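Local coordinates for protein mevalonate kinase, putative (Leishmania major, PDB 2HFS) that probably catalyses the ATP-dependent phosphorylation of (R)-mevalonate to (R)-5-phosphomevalonate, an early step of isoprenoid and sterol biosynthesis, at residues I23-H28 with N250-L255; A125-E128 with N133-D136; V230-E235 with L242-Q247. All blocks are in the same frame, centred on the assembly; numbering follows the deposited sequence.

Contact 1. Residues I23-H28 with N250-L255; sequences ILFGEH and NANHDL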
loop_
_atom_site.group_PDB
_atom_site.type_symbol
_atom_site.label_atom_id
_atom_site.label_comp_id
_atom_site.label_asym_id
_atom_site.label_seq_id
_atom_site.Cartn_x
_atom_site.Cartn_y
_atom_site.Cartn_z
ATOM N N ILE A 23 -2.617 1.387 5.029
ATOM C CA ILE A 23 -3.662 0.795 5.849
ATOM C C ILE A 23 -4.156 1.826 6.851
ATOM O O ILE A 23 -3.392 2.300 7.707
ATOM C CB ILE A 23 -3.164 -0.480 6.539
ATOM C CG1 ILE A 23 -2.678 -1.490 5.508
ATOM C CG2 ILE A 23 -4.295 -1.092 7.347
ATOM C CD1 ILE A 23 -1.686 -2.478 6.046
ATOM N N LEU A 24 -5.428 2.201 6.728
ATOM C CA LEU A 24 -6.013 3.173 7.630
ATOM C C LEU A 24 -6.398 2.531 8.949
ATOM O O LEU A 24 -6.116 3.080 10.012
ATOM C CB LEU A 24 -7.219 3.862 6.995
ATOM C CG LEU A 24 -6.910 4.811 5.839
ATOM C CD1 LEU A 24 -8.183 5.551 5.516
ATOM C CD2 LEU A 24 -5.777 5.782 6.204
ATOM N N PHE A 25 -7.028 1.363 8.866
ATOM C CA PHE A 25 -7.399 0.580 10.051
ATOM C C PHE A 25 -7.119 -0.895 9.910
ATOM O O PHE A 25 -7.354 -1.476 8.861
ATOM C CB PHE A 25 -8.892 0.724 10.354
ATOM C CG PHE A 25 -9.290 2.107 10.807
ATOM C CD1 PHE A 25 -9.344 2.414 12.170
ATOM C CD2 PHE A 25 -9.606 3.092 9.884
ATOM C CE1 PHE A 25 -9.695 3.667 12.599
ATOM C CE2 PHE A 25 -9.973 4.373 10.317
ATOM C CZ PHE A 25 -10.010 4.661 11.679
ATOM N N GLY A 26 -6.589 -1.493 10.972
ATOM C CA GLY A 26 -6.731 -2.919 11.192
ATOM C C GLY A 26 -5.591 -3.833 10.771
ATOM O O GLY A 26 -5.774 -5.029 10.682
ATOM N N GLU A 27 -4.413 -3.269 10.526
ATOM C CA GLU A 27 -3.199 -4.079 10.425
ATOM C C GLU A 27 -3.071 -5.000 11.645
ATOM O O GLU A 27 -3.381 -4.605 12.786
ATOM C CB GLU A 27 -1.943 -3.224 10.334
ATOM C CG GLU A 27 -1.825 -2.157 11.404
ATOM C CD GLU A 27 -2.514 -0.868 10.974
ATOM O OE1 GLU A 27 -1.971 -0.178 10.073
ATOM O OE2 GLU A 27 -3.613 -0.564 11.497
ATOM N N HIS A 28 -2.595 -6.215 11.403
ATOM C CA HIS A 28 -2.441 -7.233 12.458
ATOM C C HIS A 28 -3.723 -7.892 12.958
ATOM O O HIS A 28 -3.806 -9.125 13.027
ATOM C CB HIS A 28 -1.566 -6.707 13.610
ATOM C CG HIS A 28 -0.146 -6.498 13.204
ATOM N ND1 HIS A 28 0.724 -7.548 13.007
ATOM C CD2 HIS A 28 0.541 -5.373 12.902
ATOM C CE1 HIS A 28 1.893 -7.078 12.613
ATOM N NE2 HIS A 28 1.805 -5.761 12.524
ATOM N N ASN A 250 -6.482 7.289 16.092
ATOM C CA ASN A 250 -5.691 7.397 17.330
ATOM C C ASN A 250 -5.935 6.210 18.253
ATOM O O ASN A 250 -5.007 5.646 18.852
ATOM C CB ASN A 250 -6.017 8.711 18.056
ATOM C CG ASN A 250 -5.444 9.912 17.356
ATOM O OD1 ASN A 250 -4.544 9.777 16.536
ATOM N ND2 ASN A 250 -5.952 11.106 17.688
ATOM N N ALA A 251 -7.206 5.826 18.350
ATOM C CA ALA A 251 -7.600 4.709 19.194
ATOM C C ALA A 251 -6.986 3.431 18.660
ATOM O O ALA A 251 -6.528 2.590 19.433
ATOM C CB ALA A 251 -9.118 4.590 19.244
ATOM N N ASN A 252 -6.990 3.295 17.336
ATOM C CA ASN A 252 -6.383 2.143 16.686
ATOM C C ASN A 252 -4.892 2.075 16.944
ATOM O O ASN A 252 -4.380 1.008 17.273
ATOM C CB ASN A 252 -6.649 2.145 15.159
ATOM C CG ASN A 252 -6.471 0.748 14.503
ATOM O OD1 ASN A 252 -6.790 0.586 13.322
ATOM N ND2 ASN A 252 -5.969 -0.245 15.251
ATOM N N HIS A 253 -4.187 3.193 16.794
ATOM C CA HIS A 253 -2.760 3.223 17.126
ATOM C C HIS A 253 -2.537 2.745 18.557
ATOM O O HIS A 253 -1.659 1.933 18.835
ATOM C CB HIS A 253 -2.185 4.633 16.990
ATOM C CG HIS A 253 -0.720 4.701 17.266
ATOM N ND1 HIS A 253 0.229 4.298 16.347
ATOM C CD2 HIS A 253 -0.036 5.083 18.371
ATOM C CE1 HIS A 253 1.431 4.449 16.863
ATOM N NE2 HIS A 253 1.302 4.938 18.085
ATOM N N ASP A 254 -3.349 3.259 19.476
ATOM C CA ASP A 254 -3.241 2.858 20.869
ATOM C C ASP A 254 -3.281 1.334 21.004
ATOM O O ASP A 254 -2.402 0.749 21.634
ATOM C CB ASP A 254 -4.328 3.521 21.701
ATOM C CG ASP A 254 -3.842 3.916 23.072
ATOM O OD1 ASP A 254 -2.629 4.212 23.203
ATOM O OD2 ASP A 254 -4.602 4.005 24.059
ATOM N N LEU A 255 -4.258 0.687 20.363
ATOM C CA LEU A 255 -4.352 -0.790 20.365
ATOM C C LEU A 255 -3.120 -1.501 19.762
ATOM O O LEU A 255 -2.714 -2.573 20.226
ATOM C CB LEU A 255 -5.629 -1.239 19.652
ATOM C CG LEU A 255 -6.896 -0.982 20.469
ATOM C CD1 LEU A 255 -8.117 -1.198 19.612
ATOM C CD2 LEU A 255 -6.945 -1.865 21.721
HETATM O O HOH W 1 -4.650 -2.227 13.458
#
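Asn252 meets the turn at Phe25-Gly26-Glu27 through its side-chain amide, and the two ends of that amide do different work. The direct polar contact is made by OD1: Gly26 N donates to Asn252 OD1 over 3.1 Å, a weak bond bent to 132°. The same backbone N-H is shared with Glu27 OE2, again weakly, so neither acceptor holds it squarely.

The other end of the amide acts through water. Water 1 accepts from Asn252 ND2 at 3.0 Å and donates to Glu27 O and to Glu27 OE2, each at 2.8 Å, tying both the main chain and the carboxylate of Glu27 to the helix. With CG between the backbone N and the carbonyl carbon (chi1 51°) and a bend at chi2, the Glu27 chain turns OE2 back toward Gly26 N. OE2 has its main partner in Lys282 NZ, a salt bridge, while OE1 accepts from Gly285 N.

Van der Waals contact joins the amide to Phe25. Asn252 OD1 lies 3.3 Å from both Phe25 CA and Phe25 CD1, approaching the ring obliquely; Phe25 CD1 to Asn252 CB, 4.0 Å, is the carbon-to-carbon packing. Ring and amide planes are 15° apart, but no stack forms.

The segment 23-28 holds the Leu-Phe-Gly-Glu-His sequence of the first GHMP-kinase motif. It leaves strand 17-25 at a classic beta bulge, Leu24 and Phe25 both facing Ile37, and meets helix 242-258, while Tyr226 of helix 216-239 packs on both Phe25 and Asn252.

Contact 2. Residues A125-E128 with N133-D136; sequences ALSE and NLTD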
loop_
_atom_site.group_PDB
_atom_site.type_symbol
_atom_site.label_atom_id
_atom_site.label_comp_id
_atom_site.label_asym_id
_atom_site.label_seq_id
_atom_site.Cartn_x
_atom_site.Cartn_y
_atom_site.Cartn_z
ATOM N N ALA A 125 0.198 -2.395 -18.639
ATOM C CA ALA A 125 0.967 -2.072 -19.859
ATOM C C ALA A 125 1.087 -3.258 -20.805
ATOM O O ALA A 125 1.003 -3.080 -22.018
ATOM C CB ALA A 125 2.341 -1.540 -19.505
ATOM N N LEU A 126 1.302 -4.451 -20.252
ATOM C CA LEU A 126 1.324 -5.676 -21.045
ATOM C C LEU A 126 -0.033 -5.881 -21.710
ATOM O O LEU A 126 -0.106 -6.212 -22.915
ATOM C CB LEU A 126 1.706 -6.894 -20.184
ATOM C CG LEU A 126 3.157 -6.945 -19.681
ATOM C CD1 LEU A 126 3.317 -8.042 -18.601
ATOM C CD2 LEU A 126 4.133 -7.194 -20.842
ATOM N N SER A 127 -1.108 -5.683 -20.939
ATOM C CA SER A 127 -2.440 -5.799 -21.509
ATOM C C SER A 127 -2.562 -4.868 -22.705
ATOM O O SER A 127 -3.066 -5.267 -23.761
ATOM C CB SER A 127 -3.523 -5.469 -20.475
ATOM O OG SER A 127 -4.816 -5.628 -21.049
ATOM N N GLU A 128 -2.083 -3.633 -22.556
ATOM C CA GLU A 128 -2.122 -2.718 -23.689
ATOM C C GLU A 128 -1.339 -3.266 -24.877
ATOM O O GLU A 128 -1.880 -3.399 -25.970
ATOM C CB GLU A 128 -1.620 -1.317 -23.357
ATOM C CG GLU A 128 -1.733 -0.401 -24.570
ATOM C CD GLU A 128 -1.404 1.053 -24.327
ATOM O OE1 GLU A 128 -1.281 1.469 -23.167
ATOM O OE2 GLU A 128 -1.279 1.792 -25.331
ATOM N N ASN A 133 -6.890 -7.009 -23.275
ATOM C CA ASN A 133 -8.140 -6.496 -22.695
ATOM C C ASN A 133 -8.429 -7.108 -21.320
ATOM O O ASN A 133 -9.551 -7.557 -21.053
ATOM C CB ASN A 133 -9.331 -6.755 -23.635
ATOM C CG ASN A 133 -9.194 -6.048 -24.974
ATOM O OD1 ASN A 133 -9.242 -6.691 -26.025
ATOM N ND2 ASN A 133 -9.038 -4.729 -24.945
ATOM N N LEU A 134 -7.414 -7.131 -20.456
ATOM C CA LEU A 134 -7.590 -7.609 -19.087
ATOM C C LEU A 134 -8.662 -6.791 -18.370
ATOM O O LEU A 134 -8.725 -5.558 -18.501
ATOM C CB LEU A 134 -6.269 -7.531 -18.312
ATOM C CG LEU A 134 -5.361 -8.757 -18.159
ATOM C CD1 LEU A 134 -5.413 -9.744 -19.342
ATOM C CD2 LEU A 134 -3.921 -8.346 -17.817
ATOM N N THR A 135 -9.511 -7.496 -17.633
ATOM C CA THR A 135 -10.455 -6.863 -16.737
ATOM C C THR A 135 -9.664 -6.489 -15.476
ATOM O O THR A 135 -8.508 -6.898 -15.316
ATOM C CB THR A 135 -11.592 -7.847 -16.369
ATOM O OG1 THR A 135 -11.049 -8.911 -15.589
ATOM C CG2 THR A 135 -12.150 -8.571 -17.607
ATOM N N ASP A 136 -10.283 -5.730 -14.579
ATOM C CA ASP A 136 -9.649 -5.359 -13.316
ATOM C C ASP A 136 -9.327 -6.610 -12.506
ATOM O O ASP A 136 -8.238 -6.752 -11.939
ATOM C CB ASP A 136 -10.568 -4.426 -12.516
ATOM C CG ASP A 136 -10.491 -2.980 -12.977
ATOM O OD1 ASP A 136 -9.594 -2.612 -13.788
ATOM O OD2 ASP A 136 -11.287 -2.123 -12.550
HETATM O O HOH W 2 -6.233 -4.704 -24.657
#
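The flat group through which Asn133 and Leu134 meet Ser127 is their shared peptide unit, with its N-H directed at the serine hydroxyl oxygen. The other flat group, the Asn133 amide, presents neither face nor edge to residues 125-128: its CB points away from them, and the side chain stays 5.3 Å or more from that segment. No stacking is therefore involved. The motif is a tight helix-loop-helix connection in the GHMP-kinase N-terminal family region, in which the chain leaves helix 114-130 and turns back past its last turns before helix 136-146 begins.

Three observations support this reading. First, Leu134 N donates to Ser127 OG at 3.1 Å with a nearly straight angle of 162°. The hydroxyl reaches the loop because OG stands trans to the serine's own N (chi1 -178°). Asn133 N is also close to this oxygen, but its angle is too poor for a hydrogen bond. Second, water 2 accepts from Asn133 N at 2.8 Å and donates weakly to Ser127 O, so consecutive loop amides are served by the hydroxyl and, through solvent, by the helix carbonyl. Third, Thr135 is the N-cap of the next helix: its side chain caps a backbone N there, and Glu138 OE1 accepts from Thr135 N, a pattern consistent with a capping box.

Asp136 is salt-bridged to Arg124 of the preceding helix, a further link between the two helices. Leu132 also packs on Ser127. Beside the hydrogen bond Leu134 CB packs closely, 3.6 Å from Ser127 OG, and the apolar contact is made by Leu134 CD2, which rests 3.9 Å from Ser127 CB.

Contact 3. Residues V230-E235 with L242-Q247; sequences VSQARE and LQRLGQ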
loop_
_atom_site.group_PDB
_atom_site.type_symbol
_atom_site.label_atom_id
_atom_site.label_comp_id
_atom_site.label_asym_id
_atom_site.label_seq_id
_atom_site.Cartn_x
_atom_site.Cartn_y
_atom_site.Cartn_z
ATOM N N VAL A 230 -13.344 -0.288 14.343
ATOM C CA VAL A 230 -13.535 -0.378 12.894
ATOM C C VAL A 230 -15.011 -0.194 12.514
ATOM O O VAL A 230 -15.322 0.462 11.531
ATOM C CB VAL A 230 -12.874 -1.650 12.271
ATOM C CG1 VAL A 230 -13.550 -2.939 12.755
ATOM C CG2 VAL A 230 -12.851 -1.553 10.772
ATOM N N SER A 231 -15.912 -0.751 13.328
ATOM C CA SER A 231 -17.356 -0.566 13.162
ATOM C C SER A 231 -17.677 0.917 13.123
ATOM O O SER A 231 -18.408 1.420 12.247
ATOM C CB SER A 231 -18.079 -1.226 14.340
ATOM O OG SER A 231 -19.487 -1.111 14.229
ATOM N N GLN A 232 -17.112 1.625 14.088
ATOM C CA GLN A 232 -17.344 3.039 14.205
ATOM C C GLN A 232 -16.673 3.786 13.059
ATOM O O GLN A 232 -17.243 4.735 12.533
ATOM C CB GLN A 232 -16.892 3.532 15.573
ATOM C CG GLN A 232 -17.773 3.003 16.712
ATOM C CD GLN A 232 -17.401 3.591 18.058
ATOM O OE1 GLN A 232 -16.466 3.125 18.709
ATOM N NE2 GLN A 232 -18.137 4.614 18.486
ATOM N N ALA A 233 -15.489 3.334 12.648
ATOM C CA ALA A 233 -14.781 3.949 11.516
ATOM C C ALA A 233 -15.599 3.900 10.225
ATOM O O ALA A 233 -15.689 4.886 9.483
ATOM C CB ALA A 233 -13.424 3.301 11.320
ATOM N N ARG A 234 -16.220 2.752 9.976
ATOM C CA ARG A 234 -17.127 2.599 8.847
ATOM C C ARG A 234 -18.268 3.633 8.921
ATOM O O ARG A 234 -18.605 4.287 7.924
ATOM C CB ARG A 234 -17.660 1.169 8.794
ATOM C CG ARG A 234 -16.568 0.139 8.504
ATOM C CD ARG A 234 -17.078 -1.280 8.211
ATOM N NE ARG A 234 -18.041 -1.313 7.107
ATOM C CZ ARG A 234 -18.767 -2.379 6.769
ATOM N NH1 ARG A 234 -18.644 -3.520 7.442
ATOM N NH2 ARG A 234 -19.617 -2.310 5.748
ATOM N N GLU A 235 -18.825 3.795 10.119
ATOM C CA GLU A 235 -19.856 4.792 10.357
ATOM C C GLU A 235 -19.349 6.165 9.963
ATOM O O GLU A 235 -19.887 6.787 9.043
ATOM C CB GLU A 235 -20.254 4.812 11.830
ATOM C CG GLU A 235 -21.300 3.806 12.228
ATOM C CD GLU A 235 -22.098 4.274 13.422
ATOM O OE1 GLU A 235 -23.325 4.403 13.278
ATOM O OE2 GLU A 235 -21.500 4.518 14.498
ATOM N N LEU A 242 -14.872 13.365 9.446
ATOM C CA LEU A 242 -13.417 13.192 9.471
ATOM C C LEU A 242 -12.769 13.394 10.842
ATOM O O LEU A 242 -11.776 12.733 11.159
ATOM C CB LEU A 242 -12.738 14.055 8.405
ATOM C CG LEU A 242 -13.058 13.703 6.941
ATOM C CD1 LEU A 242 -12.141 14.458 5.980
ATOM C CD2 LEU A 242 -13.005 12.199 6.659
ATOM N N GLN A 243 -13.314 14.294 11.655
ATOM C CA GLN A 243 -12.790 14.471 13.010
ATOM C C GLN A 243 -12.901 13.167 13.810
ATOM O O GLN A 243 -11.971 12.769 14.507
ATOM C CB GLN A 243 -13.506 15.618 13.716
ATOM C CG GLN A 243 -12.899 16.012 15.039
ATOM C CD GLN A 243 -13.704 17.093 15.725
ATOM O OE1 GLN A 243 -13.890 18.182 15.163
ATOM N NE2 GLN A 243 -14.205 16.796 16.924
ATOM N N ARG A 244 -14.048 12.509 13.700
ATOM C CA ARG A 244 -14.271 11.264 14.404
ATOM C C ARG A 244 -13.413 10.160 13.811
ATOM O O ARG A 244 -12.876 9.314 14.540
ATOM C CB ARG A 244 -15.734 10.860 14.322
ATOM C CG ARG A 244 -15.991 9.497 14.920
ATOM C CD ARG A 244 -17.400 9.270 15.385
ATOM N NE ARG A 244 -17.774 7.860 15.257
ATOM C CZ ARG A 244 -18.604 7.389 14.332
ATOM N NH1 ARG A 244 -19.185 8.205 13.443
ATOM N NH2 ARG A 244 -18.879 6.098 14.304
ATOM N N LEU A 245 -13.306 10.151 12.486
ATOM C CA LEU A 245 -12.447 9.192 11.825
ATOM C C LEU A 245 -11.035 9.291 12.397
ATOM O O LEU A 245 -10.405 8.273 12.678
ATOM C CB LEU A 245 -12.443 9.398 10.308
ATOM C CG LEU A 245 -11.676 8.302 9.549
ATOM C CD1 LEU A 245 -12.447 6.992 9.524
ATOM C CD2 LEU A 245 -11.308 8.744 8.131
ATOM N N GLY A 246 -10.563 10.517 12.594
ATOM C CA GLY A 246 -9.226 10.767 13.135
ATOM C C GLY A 246 -9.037 10.261 14.556
ATOM O O GLY A 246 -8.053 9.589 14.875
ATOM N N GLN A 247 -9.990 10.595 15.422
ATOM C CA GLN A 247 -10.000 10.075 16.780
ATOM C C GLN A 247 -9.915 8.532 16.839
ATOM O O GLN A 247 -9.218 7.980 17.696
ATOM C CB GLN A 247 -11.214 10.607 17.551
ATOM C CG GLN A 247 -11.176 10.302 19.067
ATOM C CD GLN A 247 -9.771 10.363 19.679
ATOM O OE1 GLN A 247 -9.037 11.367 19.532
ATOM N NE2 GLN A 247 -9.389 9.279 20.366
#
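Packing between two consecutive, nearly antiparallel helices joins residues 230-235 of helix 216-239 to residues 242-247 of helix 242-258, a helical hairpin in the C-terminal part of this GHMP kinase. The local axes run 161° apart in direction and approach to 9.2 Å; Ala233 and Leu245 are the nearest pair by backbone, with 5.7 Å between Ala233 CA and Leu245 CA.

On the buried side Leu245 CD1 makes apolar contact with Ala233 CB at 4.2 Å and also packs against the Ala233 carbonyl. Phe25 of strand 17-25 packs on both residues.

On the more exposed side Arg244 spans the groove. Its chain starts extended, with CG trans to N (chi1 174°), and bends at chi3 before reaching the other helix, where Arg244 NH2 forms a salt bridge with Glu235 OE2 at 3.1 Å. The same nitrogen sits 2.8 Å from Gln232 O, but the angle is too poor for a hydrogen bond. Ala236 also touches the Arg244 side chain.

Glu235 CB lies at the guanidinium edge, in plane and only 3.1 Å from Arg244 NH2, so the fine geometry of this end is doubtful. The salt bridge has one short pair, OE2 to NH2, and planes 82° apart agree with a non-coplanar pairing. The attraction is thus probably mainly electrostatic, the cationic guanidinium bringing NH2 near a carboxylate oxygen and a carbonyl oxygen.

In the fold
Contacts 1 and 3 form one continuous region, their centres 11 Å apart. Both use helix 242-258, and Phe25 connects them: Phe25 CE2 is 3.7 Å from Leu245 CD1 and Phe25 CZ is 3.7 Å from Ala233 CB, so the strand end packs into the helical hairpin. Contact 2 lies across the centre of the chain from contact 1, with centres about 34 Å apart and nearest atoms about 19 Å apart; contact 3 is about 36 Å from it between centres. Contacts 2 and 3 follow one another along the chain, both nested within the long loop closed by contact 1, which ties a strand near the N-terminus to the C-terminal helices.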